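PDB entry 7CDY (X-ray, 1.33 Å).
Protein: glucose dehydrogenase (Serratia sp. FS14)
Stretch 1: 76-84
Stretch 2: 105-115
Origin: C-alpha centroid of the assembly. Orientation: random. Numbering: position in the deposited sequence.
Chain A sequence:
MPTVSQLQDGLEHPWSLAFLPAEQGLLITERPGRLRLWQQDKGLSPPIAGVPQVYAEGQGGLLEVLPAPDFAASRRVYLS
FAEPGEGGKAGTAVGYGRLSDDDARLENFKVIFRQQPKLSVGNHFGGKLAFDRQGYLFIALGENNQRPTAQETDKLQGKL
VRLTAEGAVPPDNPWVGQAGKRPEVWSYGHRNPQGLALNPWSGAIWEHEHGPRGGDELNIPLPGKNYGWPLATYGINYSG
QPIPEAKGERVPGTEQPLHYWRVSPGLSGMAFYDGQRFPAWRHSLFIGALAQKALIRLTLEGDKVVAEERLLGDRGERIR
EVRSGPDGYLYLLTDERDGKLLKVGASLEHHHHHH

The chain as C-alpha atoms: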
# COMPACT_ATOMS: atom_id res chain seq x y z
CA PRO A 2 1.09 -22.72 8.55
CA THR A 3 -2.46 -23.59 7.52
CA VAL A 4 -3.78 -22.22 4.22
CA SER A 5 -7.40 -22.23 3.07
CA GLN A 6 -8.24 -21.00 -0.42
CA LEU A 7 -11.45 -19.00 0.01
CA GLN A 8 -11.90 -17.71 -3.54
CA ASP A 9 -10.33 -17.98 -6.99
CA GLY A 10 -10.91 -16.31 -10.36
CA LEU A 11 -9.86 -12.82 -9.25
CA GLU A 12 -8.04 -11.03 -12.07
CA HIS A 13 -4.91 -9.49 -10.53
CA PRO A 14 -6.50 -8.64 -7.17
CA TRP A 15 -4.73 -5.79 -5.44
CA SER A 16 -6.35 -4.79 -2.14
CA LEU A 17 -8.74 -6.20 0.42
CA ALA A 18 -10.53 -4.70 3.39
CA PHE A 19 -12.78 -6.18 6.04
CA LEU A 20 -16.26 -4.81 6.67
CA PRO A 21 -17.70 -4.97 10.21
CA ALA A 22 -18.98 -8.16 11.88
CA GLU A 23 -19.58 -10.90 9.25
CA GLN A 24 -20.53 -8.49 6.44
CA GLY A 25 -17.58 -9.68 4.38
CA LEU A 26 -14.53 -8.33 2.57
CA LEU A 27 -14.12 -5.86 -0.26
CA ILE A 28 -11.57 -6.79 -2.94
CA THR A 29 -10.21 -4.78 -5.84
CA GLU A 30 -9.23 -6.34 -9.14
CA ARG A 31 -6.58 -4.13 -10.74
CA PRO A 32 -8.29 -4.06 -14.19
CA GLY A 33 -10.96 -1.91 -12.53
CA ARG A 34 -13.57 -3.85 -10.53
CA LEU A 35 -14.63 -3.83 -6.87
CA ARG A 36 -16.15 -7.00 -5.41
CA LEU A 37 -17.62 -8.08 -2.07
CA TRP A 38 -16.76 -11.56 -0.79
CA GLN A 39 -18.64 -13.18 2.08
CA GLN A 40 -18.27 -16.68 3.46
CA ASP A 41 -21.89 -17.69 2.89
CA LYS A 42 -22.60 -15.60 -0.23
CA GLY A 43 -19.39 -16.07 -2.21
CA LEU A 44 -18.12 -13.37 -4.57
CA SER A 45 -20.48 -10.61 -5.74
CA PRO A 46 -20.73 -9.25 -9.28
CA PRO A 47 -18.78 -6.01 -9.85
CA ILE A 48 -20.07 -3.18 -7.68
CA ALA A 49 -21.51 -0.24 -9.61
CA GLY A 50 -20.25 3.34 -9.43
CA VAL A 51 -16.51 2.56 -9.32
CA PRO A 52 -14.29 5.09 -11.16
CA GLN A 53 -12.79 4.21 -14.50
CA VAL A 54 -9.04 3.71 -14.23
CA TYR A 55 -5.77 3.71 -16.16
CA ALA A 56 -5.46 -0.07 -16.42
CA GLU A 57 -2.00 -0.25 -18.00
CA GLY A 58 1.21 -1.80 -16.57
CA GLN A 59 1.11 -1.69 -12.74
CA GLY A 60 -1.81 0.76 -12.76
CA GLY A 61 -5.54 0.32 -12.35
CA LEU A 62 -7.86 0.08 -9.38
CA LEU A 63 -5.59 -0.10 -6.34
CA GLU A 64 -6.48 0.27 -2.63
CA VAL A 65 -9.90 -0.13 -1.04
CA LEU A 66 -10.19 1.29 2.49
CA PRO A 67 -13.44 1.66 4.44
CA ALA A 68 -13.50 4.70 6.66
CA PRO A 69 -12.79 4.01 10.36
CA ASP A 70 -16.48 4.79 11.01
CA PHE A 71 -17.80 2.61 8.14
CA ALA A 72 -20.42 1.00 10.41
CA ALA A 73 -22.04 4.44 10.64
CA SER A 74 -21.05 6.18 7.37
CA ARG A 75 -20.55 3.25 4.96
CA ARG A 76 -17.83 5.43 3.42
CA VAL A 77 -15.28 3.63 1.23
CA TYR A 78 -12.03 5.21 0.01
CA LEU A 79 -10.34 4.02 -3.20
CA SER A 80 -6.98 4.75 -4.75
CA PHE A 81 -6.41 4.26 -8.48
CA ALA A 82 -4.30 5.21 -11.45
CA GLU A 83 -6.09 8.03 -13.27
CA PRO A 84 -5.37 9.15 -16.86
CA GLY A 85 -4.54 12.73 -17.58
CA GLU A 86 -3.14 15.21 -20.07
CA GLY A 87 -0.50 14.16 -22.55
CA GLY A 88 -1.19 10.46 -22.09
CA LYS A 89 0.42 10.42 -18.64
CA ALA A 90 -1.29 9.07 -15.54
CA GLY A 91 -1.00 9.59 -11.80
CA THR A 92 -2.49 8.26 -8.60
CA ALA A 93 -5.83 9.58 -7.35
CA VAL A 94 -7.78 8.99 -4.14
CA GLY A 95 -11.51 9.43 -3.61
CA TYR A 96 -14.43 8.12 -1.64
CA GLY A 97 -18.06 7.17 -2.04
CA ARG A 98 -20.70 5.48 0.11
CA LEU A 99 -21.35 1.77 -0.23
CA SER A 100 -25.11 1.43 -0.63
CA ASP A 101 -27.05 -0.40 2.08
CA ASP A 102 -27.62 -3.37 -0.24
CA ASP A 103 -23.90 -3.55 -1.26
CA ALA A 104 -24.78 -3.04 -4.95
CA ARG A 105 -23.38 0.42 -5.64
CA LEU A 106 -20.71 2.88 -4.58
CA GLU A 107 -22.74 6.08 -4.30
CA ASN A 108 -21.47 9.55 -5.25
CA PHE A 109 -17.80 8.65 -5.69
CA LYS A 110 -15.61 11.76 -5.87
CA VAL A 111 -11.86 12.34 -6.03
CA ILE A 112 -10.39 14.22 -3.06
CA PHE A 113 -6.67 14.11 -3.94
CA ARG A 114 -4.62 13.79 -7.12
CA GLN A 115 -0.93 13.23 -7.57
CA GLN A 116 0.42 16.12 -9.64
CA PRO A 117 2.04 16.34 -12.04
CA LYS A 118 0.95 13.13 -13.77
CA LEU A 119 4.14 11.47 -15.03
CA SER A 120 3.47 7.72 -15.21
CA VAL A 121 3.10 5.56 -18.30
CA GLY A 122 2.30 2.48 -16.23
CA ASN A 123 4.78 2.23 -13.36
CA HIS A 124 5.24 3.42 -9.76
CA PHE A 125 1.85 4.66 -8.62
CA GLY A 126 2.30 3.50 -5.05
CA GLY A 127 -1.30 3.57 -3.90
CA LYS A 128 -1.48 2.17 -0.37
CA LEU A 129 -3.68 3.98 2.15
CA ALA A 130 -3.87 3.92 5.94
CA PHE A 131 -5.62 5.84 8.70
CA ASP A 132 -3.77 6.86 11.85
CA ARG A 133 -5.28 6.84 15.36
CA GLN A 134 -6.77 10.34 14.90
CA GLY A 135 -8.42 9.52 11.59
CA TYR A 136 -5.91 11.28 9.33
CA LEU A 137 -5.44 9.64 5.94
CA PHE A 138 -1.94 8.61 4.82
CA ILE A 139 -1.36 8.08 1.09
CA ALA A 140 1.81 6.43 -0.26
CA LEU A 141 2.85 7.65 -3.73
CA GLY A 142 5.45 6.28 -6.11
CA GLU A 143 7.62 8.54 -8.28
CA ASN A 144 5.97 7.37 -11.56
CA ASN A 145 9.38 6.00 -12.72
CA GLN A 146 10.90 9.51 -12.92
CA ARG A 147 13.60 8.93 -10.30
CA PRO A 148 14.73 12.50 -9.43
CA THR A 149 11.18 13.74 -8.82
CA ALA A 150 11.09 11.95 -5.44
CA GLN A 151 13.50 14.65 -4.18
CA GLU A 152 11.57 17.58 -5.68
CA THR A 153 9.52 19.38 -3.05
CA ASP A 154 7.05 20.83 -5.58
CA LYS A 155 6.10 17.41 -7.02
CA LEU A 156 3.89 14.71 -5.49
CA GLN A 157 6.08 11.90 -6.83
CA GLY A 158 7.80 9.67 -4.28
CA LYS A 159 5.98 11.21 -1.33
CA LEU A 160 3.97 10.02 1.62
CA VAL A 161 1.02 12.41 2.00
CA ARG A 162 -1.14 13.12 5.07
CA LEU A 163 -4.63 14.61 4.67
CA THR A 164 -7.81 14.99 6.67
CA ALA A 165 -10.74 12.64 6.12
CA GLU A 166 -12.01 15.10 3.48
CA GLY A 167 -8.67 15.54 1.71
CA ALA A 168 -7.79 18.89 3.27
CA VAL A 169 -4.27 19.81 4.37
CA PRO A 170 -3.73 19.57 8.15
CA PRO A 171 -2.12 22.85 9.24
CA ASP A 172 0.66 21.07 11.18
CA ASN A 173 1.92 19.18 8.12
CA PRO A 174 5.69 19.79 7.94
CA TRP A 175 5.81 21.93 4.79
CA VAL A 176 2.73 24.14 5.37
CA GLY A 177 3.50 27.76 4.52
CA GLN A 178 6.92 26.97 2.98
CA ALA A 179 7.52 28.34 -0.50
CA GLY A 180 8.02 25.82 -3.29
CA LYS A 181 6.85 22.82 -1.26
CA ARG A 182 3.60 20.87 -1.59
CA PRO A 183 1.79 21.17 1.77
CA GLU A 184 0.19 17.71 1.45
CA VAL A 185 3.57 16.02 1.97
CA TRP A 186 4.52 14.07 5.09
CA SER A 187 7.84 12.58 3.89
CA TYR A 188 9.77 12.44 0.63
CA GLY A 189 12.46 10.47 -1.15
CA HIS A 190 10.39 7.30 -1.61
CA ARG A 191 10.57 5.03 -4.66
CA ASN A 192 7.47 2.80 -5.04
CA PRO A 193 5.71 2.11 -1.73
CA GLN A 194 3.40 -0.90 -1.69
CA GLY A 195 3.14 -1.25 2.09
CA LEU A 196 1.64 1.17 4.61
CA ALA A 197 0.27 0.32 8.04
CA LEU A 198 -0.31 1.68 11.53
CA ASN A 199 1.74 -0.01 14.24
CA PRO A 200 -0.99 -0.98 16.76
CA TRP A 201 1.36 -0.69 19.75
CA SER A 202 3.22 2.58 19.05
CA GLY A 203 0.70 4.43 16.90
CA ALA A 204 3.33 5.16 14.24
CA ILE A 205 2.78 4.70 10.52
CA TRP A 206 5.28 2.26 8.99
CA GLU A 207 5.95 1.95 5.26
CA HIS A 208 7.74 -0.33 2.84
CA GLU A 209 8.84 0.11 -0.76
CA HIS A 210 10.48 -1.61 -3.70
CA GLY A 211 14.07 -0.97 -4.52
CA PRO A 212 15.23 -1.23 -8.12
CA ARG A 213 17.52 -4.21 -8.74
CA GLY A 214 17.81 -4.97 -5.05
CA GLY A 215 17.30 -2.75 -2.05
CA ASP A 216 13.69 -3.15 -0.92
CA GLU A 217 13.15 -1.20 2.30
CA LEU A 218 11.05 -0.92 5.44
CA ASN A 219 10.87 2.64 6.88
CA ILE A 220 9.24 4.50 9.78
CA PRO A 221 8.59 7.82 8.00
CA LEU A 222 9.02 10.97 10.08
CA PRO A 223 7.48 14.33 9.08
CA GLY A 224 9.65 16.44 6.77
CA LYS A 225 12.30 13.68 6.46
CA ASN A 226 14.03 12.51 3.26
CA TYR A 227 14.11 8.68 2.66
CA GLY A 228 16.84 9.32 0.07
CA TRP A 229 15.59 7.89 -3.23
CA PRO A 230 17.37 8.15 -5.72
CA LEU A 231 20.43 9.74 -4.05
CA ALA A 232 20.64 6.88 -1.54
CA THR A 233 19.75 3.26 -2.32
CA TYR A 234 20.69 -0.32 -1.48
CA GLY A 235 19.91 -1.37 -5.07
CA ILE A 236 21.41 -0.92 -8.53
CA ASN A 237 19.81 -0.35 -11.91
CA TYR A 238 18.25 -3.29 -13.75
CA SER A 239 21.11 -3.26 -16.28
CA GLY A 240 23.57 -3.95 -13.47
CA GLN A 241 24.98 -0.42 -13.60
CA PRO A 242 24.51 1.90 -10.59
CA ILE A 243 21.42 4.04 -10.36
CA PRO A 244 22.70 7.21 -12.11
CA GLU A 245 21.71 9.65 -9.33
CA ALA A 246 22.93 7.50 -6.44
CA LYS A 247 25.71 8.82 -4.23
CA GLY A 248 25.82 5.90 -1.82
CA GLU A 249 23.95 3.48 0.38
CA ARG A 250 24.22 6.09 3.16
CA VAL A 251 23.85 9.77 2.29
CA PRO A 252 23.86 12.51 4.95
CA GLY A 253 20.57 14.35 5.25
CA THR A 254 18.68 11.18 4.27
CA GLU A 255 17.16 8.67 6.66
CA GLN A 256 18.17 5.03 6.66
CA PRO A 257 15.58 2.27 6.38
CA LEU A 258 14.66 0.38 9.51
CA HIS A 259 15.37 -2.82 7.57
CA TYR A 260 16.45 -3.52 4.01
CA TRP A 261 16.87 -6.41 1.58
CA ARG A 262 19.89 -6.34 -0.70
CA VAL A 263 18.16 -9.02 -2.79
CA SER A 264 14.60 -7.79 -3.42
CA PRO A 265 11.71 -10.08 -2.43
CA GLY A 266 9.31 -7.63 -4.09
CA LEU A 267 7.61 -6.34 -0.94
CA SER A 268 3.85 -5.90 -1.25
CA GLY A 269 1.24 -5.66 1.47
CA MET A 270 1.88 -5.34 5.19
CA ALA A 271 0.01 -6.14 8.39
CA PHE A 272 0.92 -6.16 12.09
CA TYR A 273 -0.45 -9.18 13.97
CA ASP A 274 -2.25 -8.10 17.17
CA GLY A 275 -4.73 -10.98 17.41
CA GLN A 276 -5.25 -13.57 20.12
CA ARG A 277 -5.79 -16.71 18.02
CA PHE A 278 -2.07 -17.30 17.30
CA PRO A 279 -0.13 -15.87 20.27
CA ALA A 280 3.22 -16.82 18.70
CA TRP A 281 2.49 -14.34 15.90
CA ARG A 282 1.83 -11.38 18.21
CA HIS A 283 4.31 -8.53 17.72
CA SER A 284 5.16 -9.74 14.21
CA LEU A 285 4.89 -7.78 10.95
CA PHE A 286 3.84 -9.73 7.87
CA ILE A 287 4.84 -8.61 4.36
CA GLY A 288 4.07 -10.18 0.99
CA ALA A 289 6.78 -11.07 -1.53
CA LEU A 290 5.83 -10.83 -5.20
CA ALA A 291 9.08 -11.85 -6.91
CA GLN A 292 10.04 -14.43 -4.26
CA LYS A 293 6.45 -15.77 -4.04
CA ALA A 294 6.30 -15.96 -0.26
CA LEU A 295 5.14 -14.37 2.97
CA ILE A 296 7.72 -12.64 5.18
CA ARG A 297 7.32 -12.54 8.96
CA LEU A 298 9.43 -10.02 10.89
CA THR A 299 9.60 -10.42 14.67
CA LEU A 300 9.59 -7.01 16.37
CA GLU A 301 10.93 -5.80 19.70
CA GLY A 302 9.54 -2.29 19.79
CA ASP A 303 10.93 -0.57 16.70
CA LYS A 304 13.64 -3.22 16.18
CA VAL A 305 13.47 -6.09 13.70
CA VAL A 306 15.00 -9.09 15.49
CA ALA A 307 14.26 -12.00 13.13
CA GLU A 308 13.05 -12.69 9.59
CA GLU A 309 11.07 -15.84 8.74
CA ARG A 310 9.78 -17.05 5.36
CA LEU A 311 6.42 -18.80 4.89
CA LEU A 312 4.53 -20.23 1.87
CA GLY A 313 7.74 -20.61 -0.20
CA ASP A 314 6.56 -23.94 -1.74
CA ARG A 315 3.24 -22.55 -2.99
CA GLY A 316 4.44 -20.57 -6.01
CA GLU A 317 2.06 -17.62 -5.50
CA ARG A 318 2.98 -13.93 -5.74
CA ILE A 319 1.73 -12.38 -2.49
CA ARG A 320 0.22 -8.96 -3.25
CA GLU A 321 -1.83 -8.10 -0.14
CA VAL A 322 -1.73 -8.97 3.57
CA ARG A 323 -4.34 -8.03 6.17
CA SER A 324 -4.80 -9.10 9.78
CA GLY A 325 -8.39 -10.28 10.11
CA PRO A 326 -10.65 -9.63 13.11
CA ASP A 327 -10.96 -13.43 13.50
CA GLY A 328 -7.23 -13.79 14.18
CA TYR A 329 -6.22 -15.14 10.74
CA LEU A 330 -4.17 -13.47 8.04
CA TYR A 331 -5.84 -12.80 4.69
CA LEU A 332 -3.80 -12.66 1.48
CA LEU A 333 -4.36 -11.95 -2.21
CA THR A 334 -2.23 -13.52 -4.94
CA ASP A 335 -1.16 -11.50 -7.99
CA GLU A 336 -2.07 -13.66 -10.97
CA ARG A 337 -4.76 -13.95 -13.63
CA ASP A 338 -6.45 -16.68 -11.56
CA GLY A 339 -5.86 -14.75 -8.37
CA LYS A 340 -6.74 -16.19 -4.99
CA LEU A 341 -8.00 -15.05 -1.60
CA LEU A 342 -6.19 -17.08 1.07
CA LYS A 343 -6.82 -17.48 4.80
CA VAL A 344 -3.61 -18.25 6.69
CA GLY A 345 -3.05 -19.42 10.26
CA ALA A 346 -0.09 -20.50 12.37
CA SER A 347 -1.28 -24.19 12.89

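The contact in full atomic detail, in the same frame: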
# COMPACT_ATOMS: atom_id res chain seq x y z
N ARG A 76 -18.74 4.77 4.35
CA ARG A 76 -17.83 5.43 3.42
C ARG A 76 -16.66 4.51 3.06
O ARG A 76 -16.08 3.86 3.92
CB ARG A 76 -17.29 6.71 4.06
CG ARG A 76 -16.31 7.46 3.19
CD ARG A 76 -15.94 8.81 3.78
NE ARG A 76 -17.07 9.72 3.82
CZ ARG A 76 -17.00 10.97 4.27
NH1 ARG A 76 -15.84 11.44 4.71
NH2 ARG A 76 -18.08 11.72 4.26
N VAL A 77 -16.34 4.47 1.77
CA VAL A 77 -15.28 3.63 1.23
C VAL A 77 -14.35 4.51 0.40
O VAL A 77 -14.79 5.14 -0.56
CB VAL A 77 -15.82 2.47 0.38
CG1 VAL A 77 -14.66 1.65 -0.18
CG2 VAL A 77 -16.73 1.59 1.23
N TYR A 78 -13.07 4.54 0.78
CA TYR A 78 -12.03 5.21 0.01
C TYR A 78 -11.42 4.24 -1.01
O TYR A 78 -11.29 3.04 -0.74
CB TYR A 78 -10.92 5.72 0.93
CG TYR A 78 -11.36 6.83 1.87
CD1 TYR A 78 -12.12 6.55 3.00
CD2 TYR A 78 -11.01 8.16 1.63
CE1 TYR A 78 -12.54 7.56 3.85
CE2 TYR A 78 -11.42 9.18 2.48
CZ TYR A 78 -12.17 8.87 3.59
OH TYR A 78 -12.60 9.87 4.45
N LEU A 79 -11.05 4.78 -2.17
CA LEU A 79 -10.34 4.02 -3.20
C LEU A 79 -9.15 4.83 -3.69
O LEU A 79 -9.24 6.06 -3.82
CB LEU A 79 -11.23 3.74 -4.42
CG LEU A 79 -12.50 2.91 -4.22
CD1 LEU A 79 -13.34 2.92 -5.50
CD2 LEU A 79 -12.15 1.49 -3.82
N SER A 80 -8.05 4.15 -3.98
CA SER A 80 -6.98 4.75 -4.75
C SER A 80 -6.91 4.06 -6.11
O SER A 80 -7.32 2.90 -6.25
CB SER A 80 -5.64 4.70 -4.02
OG SER A 80 -5.13 3.38 -4.03
N PHE A 81 -6.43 4.79 -7.12
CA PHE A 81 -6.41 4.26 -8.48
C PHE A 81 -5.47 5.08 -9.34
O PHE A 81 -5.16 6.24 -9.04
CB PHE A 81 -7.81 4.17 -9.12
CG PHE A 81 -8.54 5.51 -9.23
CD1 PHE A 81 -9.13 6.11 -8.12
CD2 PHE A 81 -8.68 6.14 -10.47
CE1 PHE A 81 -9.82 7.32 -8.24
CE2 PHE A 81 -9.37 7.35 -10.60
CZ PHE A 81 -9.94 7.93 -9.48
N ALA A 82 -5.00 4.46 -10.42
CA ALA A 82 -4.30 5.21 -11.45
C ALA A 82 -5.33 5.91 -12.33
O ALA A 82 -6.29 5.27 -12.78
CB ALA A 82 -3.45 4.26 -12.29
N GLU A 83 -5.14 7.20 -12.56
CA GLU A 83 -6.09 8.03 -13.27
C GLU A 83 -5.41 8.66 -14.48
O GLU A 83 -4.35 9.29 -14.33
CB GLU A 83 -6.61 9.13 -12.35
CG GLU A 83 -7.62 10.06 -13.01
CD GLU A 83 -7.95 11.27 -12.15
OE1 GLU A 83 -7.02 12.05 -11.86
OE2 GLU A 83 -9.12 11.43 -11.75
N PRO A 84 -5.98 8.53 -15.68
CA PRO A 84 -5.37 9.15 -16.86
C PRO A 84 -5.42 10.66 -16.78
O PRO A 84 -6.23 11.26 -16.08
CB PRO A 84 -6.24 8.67 -18.03
CG PRO A 84 -7.33 7.88 -17.46
CD PRO A 84 -7.27 7.90 -15.97
N ARG A 105 -23.88 -0.76 -4.96
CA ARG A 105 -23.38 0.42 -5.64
C ARG A 105 -22.53 1.26 -4.70
O ARG A 105 -22.87 1.44 -3.53
CB ARG A 105 -24.54 1.26 -6.18
N LEU A 106 -21.45 1.81 -5.24
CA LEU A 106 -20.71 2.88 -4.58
C LEU A 106 -21.37 4.19 -5.00
O LEU A 106 -21.38 4.53 -6.19
CB LEU A 106 -19.25 2.81 -5.02
CG LEU A 106 -18.23 3.66 -4.28
CD1 LEU A 106 -18.24 3.37 -2.79
CD2 LEU A 106 -16.86 3.35 -4.86
N GLU A 107 -21.94 4.89 -4.03
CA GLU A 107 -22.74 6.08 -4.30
C GLU A 107 -21.87 7.33 -4.28
O GLU A 107 -21.06 7.51 -3.36
CB GLU A 107 -23.85 6.22 -3.24
CG GLU A 107 -24.72 4.96 -3.06
CD GLU A 107 -25.60 4.96 -1.80
OE1 GLU A 107 -25.13 5.37 -0.72
OE2 GLU A 107 -26.75 4.49 -1.86
N ASN A 108 -22.02 8.19 -5.28
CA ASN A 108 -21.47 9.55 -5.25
C ASN A 108 -19.95 9.58 -5.12
O ASN A 108 -19.39 10.42 -4.41
CB ASN A 108 -22.09 10.41 -4.14
CG ASN A 108 -23.60 10.49 -4.23
OD1 ASN A 108 -24.31 10.05 -3.32
ND2 ASN A 108 -24.10 11.06 -5.31
N PHE A 109 -19.26 8.66 -5.80
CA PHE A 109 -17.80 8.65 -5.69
C PHE A 109 -17.23 9.97 -6.21
O PHE A 109 -17.59 10.44 -7.29
CB PHE A 109 -17.19 7.48 -6.48
CG PHE A 109 -15.70 7.38 -6.31
CD1 PHE A 109 -15.18 6.75 -5.19
CD2 PHE A 109 -14.83 7.94 -7.24
CE1 PHE A 109 -13.82 6.66 -5.01
CE2 PHE A 109 -13.45 7.85 -7.06
CZ PHE A 109 -12.95 7.21 -5.94
N LYS A 110 -16.28 10.53 -5.46
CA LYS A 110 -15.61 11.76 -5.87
C LYS A 110 -14.15 11.72 -5.45
O LYS A 110 -13.82 11.25 -4.37
CB LYS A 110 -16.27 13.00 -5.25
CG LYS A 110 -16.17 13.07 -3.73
CD LYS A 110 -16.67 14.40 -3.19
CE LYS A 110 -16.04 14.72 -1.83
NZ LYS A 110 -16.53 16.03 -1.31
N VAL A 111 -13.28 12.24 -6.33
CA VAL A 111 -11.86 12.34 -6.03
C VAL A 111 -11.62 13.48 -5.04
O VAL A 111 -12.19 14.57 -5.16
CB VAL A 111 -11.09 12.57 -7.34
CG1 VAL A 111 -9.64 12.99 -7.07
CG2 VAL A 111 -11.14 11.31 -8.20
N ILE A 112 -10.77 13.23 -4.06
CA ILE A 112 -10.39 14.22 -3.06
C ILE A 112 -8.92 14.60 -3.12
O ILE A 112 -8.51 15.56 -2.45
CB ILE A 112 -10.76 13.77 -1.63
CG1 ILE A 112 -9.92 12.56 -1.20
CG2 ILE A 112 -12.27 13.49 -1.52
CD1 ILE A 112 -10.04 12.20 0.28
N PHE A 113 -8.10 13.85 -3.86
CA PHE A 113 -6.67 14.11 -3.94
C PHE A 113 -6.15 13.52 -5.24
O PHE A 113 -6.50 12.38 -5.59
CB PHE A 113 -5.92 13.50 -2.75
CG PHE A 113 -4.42 13.49 -2.95
CD1 PHE A 113 -3.68 14.64 -2.70
CD2 PHE A 113 -3.77 12.36 -3.43
CE1 PHE A 113 -2.30 14.66 -2.92
CE2 PHE A 113 -2.40 12.37 -3.64
CZ PHE A 113 -1.67 13.52 -3.38
N ARG A 114 -5.26 14.26 -5.90
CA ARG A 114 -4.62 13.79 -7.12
C ARG A 114 -3.13 14.04 -7.02
O ARG A 114 -2.70 15.15 -6.68
CB ARG A 114 -5.11 14.57 -8.34
CG ARG A 114 -6.51 14.29 -8.72
CD ARG A 114 -6.80 14.89 -10.08
NE ARG A 114 -8.00 14.28 -10.60
CZ ARG A 114 -9.23 14.67 -10.28
NH1 ARG A 114 -9.41 15.71 -9.47
NH2 ARG A 114 -10.27 14.04 -10.79
N GLN A 115 -2.35 13.03 -7.34
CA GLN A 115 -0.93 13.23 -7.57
C GLN A 115 -0.75 14.17 -8.76
O GLN A 115 -1.34 13.97 -9.83
CB GLN A 115 -0.32 11.87 -7.89
CG GLN A 115 1.17 11.90 -8.13
CD GLN A 115 1.76 10.51 -8.29
OE1 GLN A 115 1.24 9.67 -9.04
NE2 GLN A 115 2.84 10.25 -7.57

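The two stretches never share a backbone hydrogen bond. Strand 76-84 and strand 109-114 cross at 62° with their axes 8.8 Å apart at closest, so side chains must fill the space between them, and 410 Å² of surface, both sides summed, is buried in doing so. The rule at the centre is alternation: Val-77 and Leu-79 point toward the second stretch, while Ser-80 points away and takes its hydrogen bond elsewhere in the structure.

Leu-106 opens the row. Its two methyls straddle neighbouring inward positions of the strand: CD1 lies 4.1 Å from CB of Val-77, and CD2 lies 3.6 Å from CD1 of Leu-79. A forked leucine suits this place because one branch can serve each neighbour. Beta-branched Val-77 presents a short, blunt surface to it, whereas Leu-79, with chi1 m and chi2 t, reaches further and sets its CD1 methyl in the notch between Leu-106 and the next residue inward, Phe-109, whose CE1 is 3.8 Å from that same CD1.

Phe-109 is the largest bump of the second stretch, burying 66 Å² against the first. The chain turns a corner at Asn-108, and beyond it the t rotamer of Phe-109 extends its flat ring across the gap between Leu-79 and Phe-81. The two phenylalanines meet without stacking: CE1 of Phe-81 approaches CE2 of Phe-109 at 3.9 Å, lying near the plane of the Phe-109 ring, at its edge. Phe-81 starts from a sideways CA-to-CB bond, but its p rotamer brings the ring's end nearer, and its tip, CZ, comes to 3.8 Å from CG2 of Val-111. That methyl sits at the ring's edge, and a compact valine is enough to meet so long a neighbour.

Tyr-78 makes a smaller contact from the other phase of the strand. Its CA-to-CB bond points away, yet the long ring reaches back so that CE2 lies 4.0 Å from CD1 of Ile-112, at the edge of the tyrosine ring. The extended isoleucine arm supplies the reach; the tyrosine OH is hydrogen-bonded elsewhere in the structure.

Charge closes the far end, where exposure rises. Glu-83, fully extended through chi1 and chi2, meets Arg-114 in a two-pronged salt bridge: Arg-114 NE donates to Glu-83 OE1 at 2.7 Å, and Arg-114 NH2 donates to Glu-83 OE2 at 3.0 Å. The carboxylate lies along the guanidinium edge, which matches two donors to two acceptors and gives the greasy row a directional, polar finish.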